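Local atomic coordinates of putative archaeal ammonia monooxygenase subunit B (Candidatus Nitrosocaldus yellowstonii, PDB entry 4O65), a protein that binds copper in a cupredoxin domain and is probably the B subunit of a membrane monooxygenase that oxidises ammonia. Residues A119-G123 / E149-K155; R56-L60 / L115-A119. All coordinates share one frame; numbering follows the deposited sequence.

Contact 1 (A119-G123 / E149-K155); sequences ALEPG and EGEPTEK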
loop_
_atom_site.group_PDB
_atom_site.type_symbol
_atom_site.label_atom_id
_atom_site.label_comp_id
_atom_site.label_asym_id
_atom_site.label_seq_id
_atom_site.Cartn_x
_atom_site.Cartn_y
_atom_site.Cartn_z
ATOM N N ALA A 119 7.785 -1.479 -1.458
ATOM C CA ALA A 119 8.246 -2.623 -0.655
ATOM C C ALA A 119 9.514 -2.234 0.084
ATOM O O ALA A 119 10.516 -1.813 -0.548
ATOM C CB ALA A 119 8.559 -3.801 -1.579
ATOM N N LEU A 120 9.522 -2.422 1.407
ATOM C CA LEU A 120 10.729 -2.051 2.211
ATOM C C LEU A 120 11.644 -3.223 2.564
ATOM O O LEU A 120 12.901 -3.068 2.672
ATOM C CB LEU A 120 10.291 -1.340 3.502
ATOM C CG LEU A 120 9.455 -0.086 3.371
ATOM C CD1 LEU A 120 9.098 0.466 4.757
ATOM C CD2 LEU A 120 10.209 0.976 2.567
ATOM N N GLU A 121 11.070 -4.418 2.733
ATOM C CA GLU A 121 11.861 -5.528 3.271
ATOM C C GLU A 121 11.631 -6.783 2.475
ATOM O O GLU A 121 10.477 -7.020 1.971
ATOM C CB GLU A 121 11.516 -5.747 4.782
ATOM C CG GLU A 121 11.453 -4.455 5.586
ATOM C CD GLU A 121 12.813 -3.759 5.724
ATOM O OE1 GLU A 121 13.840 -4.419 5.491
ATOM O OE2 GLU A 121 12.848 -2.555 6.076
ATOM N N PRO A 122 12.686 -7.589 2.312
ATOM C CA PRO A 122 12.586 -8.774 1.492
ATOM C C PRO A 122 11.652 -9.821 2.142
ATOM O O PRO A 122 11.496 -9.836 3.380
ATOM C CB PRO A 122 14.041 -9.274 1.407
ATOM C CG PRO A 122 14.594 -8.897 2.705
ATOM C CD PRO A 122 14.034 -7.493 2.930
ATOM N N GLY A 123 11.012 -10.615 1.296
ATOM C CA GLY A 123 10.156 -11.670 1.782
ATOM C C GLY A 123 9.126 -12.056 0.742
ATOM O O GLY A 123 9.054 -11.471 -0.340
ATOM N N GLU A 149 12.637 -9.109 -3.344
ATOM C CA GLU A 149 14.057 -9.462 -3.142
ATOM C C GLU A 149 14.882 -8.236 -2.828
ATOM O O GLU A 149 14.492 -7.102 -3.105
ATOM C CB GLU A 149 14.620 -10.109 -4.398
ATOM C CG GLU A 149 13.839 -11.333 -4.807
ATOM C CD GLU A 149 14.457 -11.985 -6.015
ATOM O OE1 GLU A 149 14.370 -11.436 -7.136
ATOM O OE2 GLU A 149 15.045 -13.053 -5.838
ATOM N N GLY A 150 16.056 -8.458 -2.269
ATOM C CA GLY A 150 16.972 -7.325 -2.097
ATOM C C GLY A 150 17.263 -6.952 -0.669
ATOM O O GLY A 150 16.699 -7.525 0.284
ATOM N N GLU A 151 18.155 -5.981 -0.500
ATOM C CA GLU A 151 18.618 -5.694 0.861
ATOM C C GLU A 151 17.524 -5.026 1.674
ATOM O O GLU A 151 16.653 -4.281 1.138
ATOM C CB GLU A 151 19.920 -4.895 0.852
ATOM C CG GLU A 151 19.743 -3.490 0.374
ATOM C CD GLU A 151 21.082 -2.775 0.184
ATOM O OE1 GLU A 151 22.155 -3.421 0.216
ATOM O OE2 GLU A 151 21.044 -1.555 -0.002
ATOM N N PRO A 152 17.523 -5.286 2.987
ATOM C CA PRO A 152 16.553 -4.643 3.872
ATOM C C PRO A 152 16.690 -3.131 3.817
ATOM O O PRO A 152 17.806 -2.622 3.746
ATOM C CB PRO A 152 16.958 -5.166 5.281
ATOM C CG PRO A 152 17.593 -6.465 4.975
ATOM C CD PRO A 152 18.385 -6.262 3.701
ATOM N N THR A 153 15.590 -2.402 3.872
ATOM C CA THR A 153 15.624 -0.944 3.866
ATOM C C THR A 153 15.736 -0.492 5.341
ATOM O O THR A 153 14.897 -0.853 6.202
ATOM C CB THR A 153 14.370 -0.342 3.217
ATOM O OG1 THR A 153 14.218 -0.948 1.931
ATOM C CG2 THR A 153 14.465 1.190 3.058
ATOM N N GLU A 154 16.724 0.340 5.598
ATOM C CA GLU A 154 16.943 0.871 6.950
ATOM C C GLU A 154 15.888 1.903 7.338
ATOM O O GLU A 154 15.218 2.550 6.485
ATOM C CB GLU A 154 18.344 1.506 7.014
ATOM C CG GLU A 154 18.380 2.839 6.247
ATOM C CD GLU A 154 19.775 3.427 6.031
ATOM O OE1 GLU A 154 19.975 4.612 6.362
ATOM O OE2 GLU A 154 20.680 2.729 5.523
ATOM N N LYS A 155 15.632 2.009 8.631
ATOM C CA LYS A 155 14.722 3.051 9.117
ATOM C C LYS A 155 15.546 3.965 10.033
ATOM O O LYS A 155 16.530 3.505 10.579
ATOM C CB LYS A 155 13.584 2.431 9.947
ATOM C CG LYS A 155 12.631 1.557 9.107
ATOM C CD LYS A 155 11.556 0.870 9.953
ATOM C CE LYS A 155 10.466 0.249 9.077
ATOM N NZ LYS A 155 11.020 -0.668 8.050
#

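Contact 2 (R56-L60 / L115-A119); sequences RQDVL and LCLSA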
loop_
_atom_site.group_PDB
_atom_site.type_symbol
_atom_site.label_atom_id
_atom_site.label_comp_id
_atom_site.label_asym_id
_atom_site.label_seq_id
_atom_site.Cartn_x
_atom_site.Cartn_y
_atom_site.Cartn_z
ATOM N N ARG A 56 10.663 2.737 -10.904
ATOM C CA ARG A 56 11.034 2.224 -9.560
ATOM C C ARG A 56 10.631 0.777 -9.441
ATOM O O ARG A 56 9.417 0.461 -9.414
ATOM C CB ARG A 56 10.183 3.003 -8.530
ATOM C CG ARG A 56 10.726 4.366 -8.220
ATOM C CD ARG A 56 9.840 5.038 -7.187
ATOM N NE ARG A 56 9.894 4.332 -5.881
ATOM C CZ ARG A 56 9.409 4.840 -4.774
ATOM N NH1 ARG A 56 8.766 6.022 -4.830
ATOM N NH2 ARG A 56 9.546 4.190 -3.600
ATOM N N GLN A 57 11.600 -0.105 -9.211
ATOM C CA GLN A 57 11.313 -1.539 -9.167
ATOM C C GLN A 57 10.843 -1.963 -7.773
ATOM O O GLN A 57 10.592 -3.137 -7.573
ATOM C CB GLN A 57 12.568 -2.382 -9.498
ATOM C CG GLN A 57 12.697 -2.615 -10.997
ATOM C CD GLN A 57 13.156 -1.354 -11.646
ATOM O OE1 GLN A 57 14.192 -0.825 -11.291
ATOM N NE2 GLN A 57 12.390 -0.878 -12.663
ATOM N N ASP A 58 10.654 -1.010 -6.867
ATOM C CA ASP A 58 10.126 -1.312 -5.538
ATOM C C ASP A 58 8.628 -0.988 -5.376
ATOM O O ASP A 58 8.074 -1.153 -4.259
ATOM C CB ASP A 58 10.913 -0.513 -4.445
ATOM C CG ASP A 58 10.755 0.966 -4.589
ATOM O OD1 ASP A 58 10.825 1.476 -5.764
ATOM O OD2 ASP A 58 10.622 1.638 -3.541
ATOM N N VAL A 59 7.988 -0.537 -6.459
ATOM C CA VAL A 59 6.639 0.012 -6.334
ATOM C C VAL A 59 5.580 -0.978 -6.811
ATOM O O VAL A 59 5.695 -1.576 -7.882
ATOM C CB VAL A 59 6.519 1.356 -7.075
ATOM C CG1 VAL A 59 5.064 1.813 -7.190
ATOM C CG2 VAL A 59 7.378 2.393 -6.364
ATOM N N LEU A 60 4.551 -1.097 -5.989
ATOM C CA LEU A 60 3.322 -1.887 -6.279
ATOM C C LEU A 60 2.149 -0.967 -6.388
ATOM O O LEU A 60 1.918 -0.137 -5.471
ATOM C CB LEU A 60 3.068 -2.854 -5.067
ATOM C CG LEU A 60 1.748 -3.670 -5.207
ATOM C CD1 LEU A 60 1.835 -4.661 -6.388
ATOM C CD2 LEU A 60 1.611 -4.439 -3.873
ATOM N N LEU A 115 -4.060 2.055 -4.648
ATOM C CA LEU A 115 -3.056 2.112 -3.596
ATOM C C LEU A 115 -1.693 1.964 -4.269
ATOM O O LEU A 115 -1.505 1.111 -5.174
ATOM C CB LEU A 115 -3.202 0.922 -2.649
ATOM C CG LEU A 115 -4.635 0.573 -2.239
ATOM C CD1 LEU A 115 -4.568 -0.600 -1.275
ATOM C CD2 LEU A 115 -5.226 1.798 -1.583
ATOM N N CYS A 116 -0.766 2.826 -3.858
ATOM C CA CYS A 116 0.582 2.780 -4.415
ATOM C C CYS A 116 1.501 2.646 -3.202
ATOM O O CYS A 116 1.417 3.494 -2.311
ATOM C CB CYS A 116 0.916 4.054 -5.135
ATOM S SG CYS A 116 2.473 3.830 -6.094
ATOM N N LEU A 117 2.352 1.617 -3.197
ATOM C CA LEU A 117 3.218 1.279 -2.031
ATOM C C LEU A 117 4.628 0.963 -2.480
ATOM O O LEU A 117 4.843 0.569 -3.625
ATOM C CB LEU A 117 2.705 0.013 -1.289
ATOM C CG LEU A 117 1.276 0.135 -0.726
ATOM C CD1 LEU A 117 0.329 -0.607 -1.649
ATOM C CD2 LEU A 117 1.230 -0.426 0.684
ATOM N N SER A 118 5.566 1.211 -1.578
ATOM C CA SER A 118 6.959 0.819 -1.730
ATOM C C SER A 118 7.226 -0.428 -0.866
ATOM O O SER A 118 6.862 -0.461 0.335
ATOM C CB SER A 118 7.853 1.953 -1.211
ATOM O OG SER A 118 9.181 1.475 -1.237
ATOM N N ALA A 119 7.785 -1.479 -1.458
ATOM C CA ALA A 119 8.246 -2.623 -0.655
ATOM C C ALA A 119 9.514 -2.234 0.084
ATOM O O ALA A 119 10.516 -1.813 -0.548
ATOM C CB ALA A 119 8.559 -3.801 -1.579
#

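Contact 1 (A119-G123 / E149-K155)
Thr153 reaches the carbonyl of Leu120 twice, once through its backbone and once through its side chain. Its single N-H is split between two acceptors and bent toward both: Thr153 N lies 3.0 Å from Leu120 O, nearly along the C=O axis, and 3.1 Å from Glu121 OE1, the second bond being weak. Thr153 OG1 settles in the carbonyl plane on a lone pair, 2.6 Å from Leu120 O. OG1 lies beside the backbone N of its own residue (chi1 -53°), which lets both donors converge on one acceptor. OG1 is also hydrogen-bonded to the amide of Ala28, at the start of helix 27-35.

The Glu121 side chain bends at chi2 (-67°), and its acid group lies alongside the backbone of 152-153. Glu121 OE2 forms a salt bridge to Lys155 NZ, 3.3 Å away, where the lysine curls back at its last torsion; that ammonium also donates to Asn89 O. Farther along, the Pro122 ring lies against the other backbone, Pro122 CB 3.4 Å from Gly150 O, and Pro122 CD meets Pro152 CG at 4.2 Å.

Two non-regular segments are thereby clasped at one end of the cupredoxin β-sandwich: the connection between strands 110-119 and 123-133, and the C-terminal extension leaving strand 137-149.

Contact 2 (R56-L60 / L115-A119)
Residues 59-60, the start of strand 59-68, run antiparallel to 115-119, the end of strand 110-119, with Leu60 and Leu117 as a hydrogen-bonded pair and Val59 and Ser118 as a non-hydrogen-bonded one. Leu60 N to Leu117 O and Leu117 N to Leu60 O both measure 2.9 Å, and Ala119 N to Asp58 O, at 2.8 Å, carries the pairing back into the type I turn of 56-59.

Within the turn, Arg56 grips Asp58 side-on. Arg56 NE donates to Asp58 OD1 at 3.0 Å and NH2 to OD2 at 2.8 Å, both nearly straight and close to the guanidinium plane, so the two flat groups meet edge to edge. The aspartate CG stands between its own backbone N and carbonyl carbon (chi1 63°), which directs the carboxylate toward both the arginine and the neighbouring strand. There Ser118 OG donates to Asp58 OD2 across 2.7 Å, arriving on the anti side and 27° out of the carboxylate plane, whereas Arg56 NH2 uses the syn side. Val59 CG2 lies over one face of the Arg56 guanidinium, 3.2 Å from its plane and displaced toward the rim.

The other branch of Val59, CG1, touches Cys116 SG at 3.5 Å; that sulfur is disulfide-bonded to Cys51, in the loop preceding the turn. Leu60 and Leu117 point to the other side of the sheet, where Leu60 packs on Ile146 of strand 137-149.

With both carboxylate oxygens engaged and OD2 held by two donors, the buried charge of Asp58 is balanced by Arg56, an environment that would be expected to keep the acid ionised.

Ala119 closes the strand of contact 2 and opens the loop of contact 1, their centres about 12 Å apart. Contact 2 is core: all its touching residues are buried, and antiparallel pairing carries it, backed by an ion pair internal to 56-60 and a disulfide. Contact 1 is only partly buried, and neither segment pairs with the other as a strand; a shared carbonyl, a Glu121-Lys155 salt bridge across the segments and proline rings do the joining. Helix 27-35 borders both, through Lys27, which the side chains of Asp58 and Ser118 touch, and through Ala28 at Thr153. The pair illustrates a general division: strand pairing holds the buried sandwich, side-chain bonds to backbone its connecting loops. Neither includes a copper ligand.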